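Local coordinates for putative exported protein (Bacteroides fragilis, PDB 4RAA) that is of unknown function but belongs to the six-bladed beta-propeller class and is probably exported from the cytoplasm, at residues V43-E48 and L89-V94; C52-D57 and L63-K68. All coordinates share one frame; numbering follows the deposited sequence.

Interaction 2 is made within one blade of the propeller and interaction 1 between two adjacent blades. In 52-57/63-68 the backbones meet directly, as neighbours in an antiparallel hairpin held by four hydrogen bonds and by side chains on both faces. In 43-48/89-94 the backbones stand apart, and a few side chains meet across the gap, mainly through carbon atoms, with the stem of R47 among them. Both contacts are largely buried, but interaction 1 lies nearer the centre of the chain and buries much less surface. They share one sheet: R47 O is 2.8 Å from L54 N, which joins strand 45-49 to strand 52-57, and L56 CD1 reaches across to pack on L89.

Interaction 1: residues V43-E48 and L89-V94; sequences VGLIRE and LSSFFV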
loop_
_atom_site.group_PDB
_atom_site.type_symbol
_atom_site.label_atom_id
_atom_site.label_comp_id
_atom_site.label_asym_id
_atom_site.label_seq_id
_atom_site.Cartn_x
_atom_site.Cartn_y
_atom_site.Cartn_z
ATOM N N VAL A 43 15.612 -23.179 -8.716
ATOM C CA VAL A 43 14.204 -23.373 -8.298
ATOM C C VAL A 43 14.255 -23.139 -6.794
ATOM O O VAL A 43 14.372 -24.084 -6.004
ATOM C CB VAL A 43 13.596 -24.745 -8.693
ATOM C CG1 VAL A 43 12.168 -24.900 -8.167
ATOM C CG2 VAL A 43 13.591 -24.897 -10.207
ATOM N N GLY A 44 14.214 -21.856 -6.424
ATOM C CA GLY A 44 14.309 -21.422 -5.032
ATOM C C GLY A 44 13.142 -21.821 -4.156
ATOM O O GLY A 44 13.350 -22.372 -3.078
ATOM N N LEU A 45 11.924 -21.539 -4.625
ATOM C CA LEU A 45 10.690 -21.806 -3.881
ATOM C C LEU A 45 9.612 -22.319 -4.830
ATOM O O LEU A 45 9.571 -21.898 -5.985
ATOM C CB LEU A 45 10.248 -20.504 -3.202
ATOM C CG LEU A 45 8.935 -20.387 -2.412
ATOM C CD1 LEU A 45 8.845 -21.366 -1.240
ATOM C CD2 LEU A 45 8.766 -18.952 -1.918
ATOM N N ILE A 46 8.748 -23.212 -4.342
ATOM C CA ILE A 46 7.659 -23.789 -5.144
ATOM C C ILE A 46 6.366 -23.975 -4.330
ATOM O O ILE A 46 6.425 -24.404 -3.189
ATOM C CB ILE A 46 8.114 -25.105 -5.825
ATOM C CG1 ILE A 46 7.104 -25.565 -6.886
ATOM C CG2 ILE A 46 8.377 -26.213 -4.808
ATOM C CD1 ILE A 46 7.618 -26.699 -7.747
ATOM N N ARG A 47 5.219 -23.631 -4.935
ATOM C CA ARG A 47 3.890 -23.726 -4.320
ATOM C C ARG A 47 2.847 -24.201 -5.333
ATOM O O ARG A 47 2.924 -23.832 -6.502
ATOM C CB ARG A 47 3.428 -22.351 -3.798
ATOM C CG ARG A 47 4.298 -21.685 -2.736
ATOM C CD ARG A 47 4.359 -22.482 -1.445
ATOM N NE ARG A 47 5.086 -21.783 -0.376
ATOM C CZ ARG A 47 5.580 -22.341 0.745
ATOM N NH1 ARG A 47 5.498 -23.661 0.980
ATOM N NH2 ARG A 47 6.205 -21.566 1.647
ATOM N N GLU A 48 1.876 -25.000 -4.869
ATOM C CA GLU A 48 0.753 -25.459 -5.701
ATOM C C GLU A 48 -0.299 -24.355 -5.757
ATOM O O GLU A 48 -0.438 -23.591 -4.811
ATOM C CB GLU A 48 0.058 -26.707 -5.126
ATOM C CG GLU A 48 0.890 -27.977 -4.987
ATOM C CD GLU A 48 0.030 -29.201 -4.638
ATOM O OE1 GLU A 48 -0.839 -29.588 -5.453
ATOM O OE2 GLU A 48 0.233 -29.800 -3.560
ATOM N N LEU A 89 13.429 -10.841 -5.752
ATOM C CA LEU A 89 12.416 -11.548 -4.991
ATOM C C LEU A 89 13.038 -12.549 -4.022
ATOM O O LEU A 89 13.883 -13.343 -4.412
ATOM C CB LEU A 89 11.441 -12.276 -5.939
ATOM C CG LEU A 89 10.176 -11.538 -6.389
ATOM C CD1 LEU A 89 10.408 -10.069 -6.644
ATOM C CD2 LEU A 89 9.546 -12.225 -7.599
ATOM N N SER A 90 12.606 -12.486 -2.766
ATOM C CA SER A 90 13.006 -13.414 -1.713
ATOM C C SER A 90 11.919 -14.446 -1.424
ATOM O O SER A 90 12.233 -15.554 -1.013
ATOM C CB SER A 90 13.302 -12.645 -0.432
ATOM O OG SER A 90 12.197 -11.831 -0.096
ATOM N N SER A 91 10.652 -14.084 -1.613
ATOM C CA SER A 91 9.531 -14.977 -1.314
ATOM C C SER A 91 8.202 -14.478 -1.904
ATOM O O SER A 91 8.126 -13.395 -2.479
ATOM C CB SER A 91 9.367 -15.098 0.214
ATOM O OG SER A 91 8.375 -16.039 0.548
ATOM N N PHE A 92 7.169 -15.305 -1.766
ATOM C CA PHE A 92 5.797 -14.947 -2.142
ATOM C C PHE A 92 4.789 -15.832 -1.388
ATOM O O PHE A 92 5.171 -16.776 -0.708
ATOM C CB PHE A 92 5.589 -15.034 -3.667
ATOM C CG PHE A 92 5.679 -16.435 -4.216
ATOM C CD1 PHE A 92 6.910 -16.997 -4.542
ATOM C CD2 PHE A 92 4.524 -17.209 -4.394
ATOM C CE1 PHE A 92 6.993 -18.297 -5.036
ATOM C CE2 PHE A 92 4.606 -18.511 -4.882
ATOM C CZ PHE A 92 5.842 -19.056 -5.209
ATOM N N PHE A 93 3.509 -15.507 -1.497
ATOM C CA PHE A 93 2.448 -16.331 -0.893
ATOM C C PHE A 93 1.132 -16.096 -1.604
ATOM O O PHE A 93 0.979 -15.103 -2.315
ATOM C CB PHE A 93 2.322 -16.125 0.636
ATOM C CG PHE A 93 1.809 -14.763 1.050
ATOM C CD1 PHE A 93 2.685 -13.678 1.197
ATOM C CD2 PHE A 93 0.445 -14.567 1.335
ATOM C CE1 PHE A 93 2.209 -12.426 1.596
ATOM C CE2 PHE A 93 -0.030 -13.317 1.727
ATOM C CZ PHE A 93 0.848 -12.247 1.852
ATOM N N VAL A 94 0.214 -17.041 -1.428
ATOM C CA VAL A 94 -1.124 -16.991 -2.010
ATOM C C VAL A 94 -2.034 -16.756 -0.815
ATOM O O VAL A 94 -1.863 -17.433 0.203
ATOM C CB VAL A 94 -1.462 -18.329 -2.714
ATOM C CG1 VAL A 94 -2.886 -18.324 -3.279
ATOM C CG2 VAL A 94 -0.431 -18.625 -3.806
#
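S91 OG is hydrogen-bonded to Q187 OE1, which satisfies a hydroxyl buried where two blades of the beta-propeller converge. Serine is small enough to fit beside a leucine there, and L45 CD2 lies 3.8 Å from S91 OG as a plain van der Waals neighbour. Strands 45-48 and 89-94 are each the first of four consecutive antiparallel strands, consistent with the innermost strands of adjacent blades. They run almost parallel, 9° apart, with their axes 8.5 Å from each other. That spacing is too wide for backbone pairing and suits side-chain contact instead.

F92 does most of the bridging. Its CG sits between the backbone N and the carbonyl carbon (chi1 67°), and this brings the end of the ring close to strand 45-48. L45 and R47, two residues apart and therefore on the same side of their strand, meet different corners of that ring. L45 CD2 comes to 3.6 Å from F92 CE1, while R47 CG lies 3.8 Å from F92 CE2. Arginine suits its place because its aliphatic stem can serve as an apolar surface while the chain, bent at chi2, carries the charged end past the phenyl group. The guanidinium plane is turned 72° from the ring, so the two do not stack. L56 and L63 of the neighbouring hairpin add further apolar contacts to F92.

At the start of the strand G44 and L45 together lie opposite the single residue L56, a classic beta bulge. Within its own strand, L45 also touches R47: L45 CD1 sits 3.6 Å above the plane of the R47 guanidinium, nearer its border than its middle.

Interaction 2: residues C52-D57 and L63-K68; sequences CLLILD and LYVFNK
I55 and F66 cross obliquely on one face of a beta hairpin, with I55 CD1 3.9 Å from F66 CD1. The hairpin joins strands 52-57 and 62-67, consecutive antiparallel strands of one propeller blade. I55 pairs directly with Y64, and F66 with L53, so the isoleucine-phenylalanine contact runs diagonally between two hydrogen-bonded pairs. I55 is extended at chi2 (173°), which carries CD1 out to the aromatic ring. The branched CB of I55 favours the extended backbone of a strand, and the flat rings of Y64 and F66 cover the strand beside I55 and L53. V43 and I46 in turn cover I55, L32 packs on F66, and the Y64 hydroxyl is hydrogen-bonded to L39 O.

The other face is aliphatic along most of its length. C52, L54 and L56 stand beside N67, V65 and L63 in non-hydrogen-bonded pairs. C52 CB reaches diagonally to V65 CG1 at 3.9 Å. Within the direct pairs, L54 CD1 packs on V65 CG2 and L56 CB on L63 CD1. L63 has CG anti to its backbone N (chi1 -179°), a setting that swings CD1 back toward strand 52-57. Leucine suits this face, which is turned to the next blade, because its branches are flexible and wholly apolar; L54 packs there against F92.

Between the two layers the backbones are joined at L53-F66 and I55-Y64, each pair by two nearly straight hydrogen bonds. At the open end of the hairpin, K68 crosses beside C52 and its amine forms a salt bridge with E48. The two middle rungs of the ladder are I55 N to Y64 O at 2.9 Å and F66 N to L53 O, also 2.9 Å.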
loop_
_atom_site.group_PDB
_atom_site.type_symbol
_atom_site.label_atom_id
_atom_site.label_comp_id
_atom_site.label_asym_id
_atom_site.label_seq_id
_atom_site.Cartn_x
_atom_site.Cartn_y
_atom_site.Cartn_z
ATOM N N CYS A 52 -1.430 -25.993 -11.130
ATOM C CA CYS A 52 -0.224 -25.297 -11.574
ATOM C C CYS A 52 0.832 -25.253 -10.468
ATOM O O CYS A 52 0.528 -25.430 -9.282
ATOM C CB CYS A 52 -0.546 -23.871 -12.051
ATOM S SG CYS A 52 -1.587 -23.768 -13.523
ATOM N N LEU A 53 2.068 -25.004 -10.896
ATOM C CA LEU A 53 3.233 -24.909 -10.039
ATOM C C LEU A 53 3.800 -23.496 -10.110
ATOM O O LEU A 53 4.314 -23.086 -11.161
ATOM C CB LEU A 53 4.313 -25.888 -10.516
ATOM C CG LEU A 53 3.955 -27.365 -10.621
ATOM C CD1 LEU A 53 5.158 -28.115 -11.176
ATOM C CD2 LEU A 53 3.505 -27.943 -9.282
ATOM N N LEU A 54 3.695 -22.750 -9.010
ATOM C CA LEU A 54 4.311 -21.423 -8.917
ATOM C C LEU A 54 5.775 -21.657 -8.538
ATOM O O LEU A 54 6.034 -22.240 -7.489
ATOM C CB LEU A 54 3.599 -20.525 -7.892
ATOM C CG LEU A 54 2.385 -19.728 -8.385
ATOM C CD1 LEU A 54 1.395 -20.568 -9.176
ATOM C CD2 LEU A 54 1.703 -19.040 -7.209
ATOM N N ILE A 55 6.710 -21.235 -9.395
ATOM C CA ILE A 55 8.158 -21.405 -9.176
ATOM C C ILE A 55 8.847 -20.049 -9.183
ATOM O O ILE A 55 8.665 -19.281 -10.126
ATOM C CB ILE A 55 8.796 -22.308 -10.266
ATOM C CG1 ILE A 55 8.292 -23.750 -10.097
ATOM C CG2 ILE A 55 10.335 -22.273 -10.210
ATOM C CD1 ILE A 55 8.702 -24.713 -11.191
ATOM N N LEU A 56 9.658 -19.795 -8.149
ATOM C CA LEU A 56 10.482 -18.592 -8.032
ATOM C C LEU A 56 11.942 -18.946 -8.299
ATOM O O LEU A 56 12.484 -19.842 -7.660
ATOM C CB LEU A 56 10.368 -17.993 -6.639
ATOM C CG LEU A 56 11.276 -16.823 -6.246
ATOM C CD1 LEU A 56 11.187 -15.673 -7.234
ATOM C CD2 LEU A 56 10.897 -16.368 -4.847
ATOM N N ASP A 57 12.557 -18.239 -9.240
ATOM C CA ASP A 57 13.965 -18.393 -9.585
ATOM C C ASP A 57 14.671 -17.273 -8.831
ATOM O O ASP A 57 14.946 -16.224 -9.400
ATOM C CB ASP A 57 14.140 -18.298 -11.115
ATOM C CG ASP A 57 15.598 -18.340 -11.572
ATOM O OD1 ASP A 57 16.508 -18.504 -10.737
ATOM O OD2 ASP A 57 15.832 -18.210 -12.796
ATOM N N LEU A 63 9.464 -14.850 -11.393
ATOM C CA LEU A 63 8.399 -15.672 -10.817
ATOM C C LEU A 63 7.657 -16.282 -11.995
ATOM O O LEU A 63 7.089 -15.544 -12.793
ATOM C CB LEU A 63 7.468 -14.815 -9.951
ATOM C CG LEU A 63 6.298 -15.490 -9.232
ATOM C CD1 LEU A 63 6.787 -16.588 -8.305
ATOM C CD2 LEU A 63 5.486 -14.471 -8.437
ATOM N N TYR A 64 7.674 -17.613 -12.105
ATOM C CA TYR A 64 7.033 -18.341 -13.211
ATOM C C TYR A 64 5.861 -19.214 -12.799
ATOM O O TYR A 64 5.753 -19.603 -11.631
ATOM C CB TYR A 64 8.037 -19.276 -13.864
ATOM C CG TYR A 64 9.188 -18.611 -14.541
ATOM C CD1 TYR A 64 8.980 -17.729 -15.597
ATOM C CD2 TYR A 64 10.502 -18.935 -14.202
ATOM C CE1 TYR A 64 10.050 -17.134 -16.259
ATOM C CE2 TYR A 64 11.580 -18.360 -14.872
ATOM C CZ TYR A 64 11.348 -17.458 -15.890
ATOM O OH TYR A 64 12.416 -16.892 -16.536
ATOM N N VAL A 65 4.998 -19.519 -13.776
ATOM C CA VAL A 65 3.885 -20.456 -13.598
ATOM C C VAL A 65 4.079 -21.583 -14.609
ATOM O O VAL A 65 4.187 -21.345 -15.818
ATOM C CB VAL A 65 2.496 -19.821 -13.783
ATOM C CG1 VAL A 65 1.394 -20.849 -13.518
ATOM C CG2 VAL A 65 2.331 -18.632 -12.841
ATOM N N PHE A 66 4.174 -22.797 -14.078
ATOM C CA PHE A 66 4.263 -24.017 -14.844
ATOM C C PHE A 66 3.039 -24.870 -14.524
ATOM O O PHE A 66 2.346 -24.658 -13.522
ATOM C CB PHE A 66 5.537 -24.783 -14.512
ATOM C CG PHE A 66 6.771 -24.207 -15.132
ATOM C CD1 PHE A 66 7.466 -23.176 -14.508
ATOM C CD2 PHE A 66 7.264 -24.714 -16.338
ATOM C CE1 PHE A 66 8.628 -22.657 -15.074
ATOM C CE2 PHE A 66 8.429 -24.204 -16.909
ATOM C CZ PHE A 66 9.111 -23.170 -16.276
ATOM N N ASN A 67 2.809 -25.847 -15.389
ATOM C CA ASN A 67 1.694 -26.775 -15.307
ATOM C C ASN A 67 2.162 -28.056 -14.602
ATOM O O ASN A 67 3.368 -28.311 -14.524
ATOM C CB ASN A 67 1.267 -27.063 -16.753
ATOM C CG ASN A 67 -0.045 -27.791 -16.876
ATOM O OD1 ASN A 67 -0.671 -28.216 -15.896
ATOM N ND2 ASN A 67 -0.473 -27.944 -18.115
ATOM N N LYS A 68 1.210 -28.856 -14.102
ATOM C CA LYS A 68 1.491 -30.181 -13.487
ATOM C C LYS A 68 2.343 -31.049 -14.414
ATOM O O LYS A 68 3.248 -31.736 -13.961
ATOM C CB LYS A 68 0.193 -30.951 -13.164
ATOM C CG LYS A 68 -0.662 -30.377 -12.041
ATOM C CD LYS A 68 -0.065 -30.595 -10.657
ATOM C CE LYS A 68 -0.960 -29.986 -9.584
ATOM N NZ LYS A 68 -0.489 -30.238 -8.194
#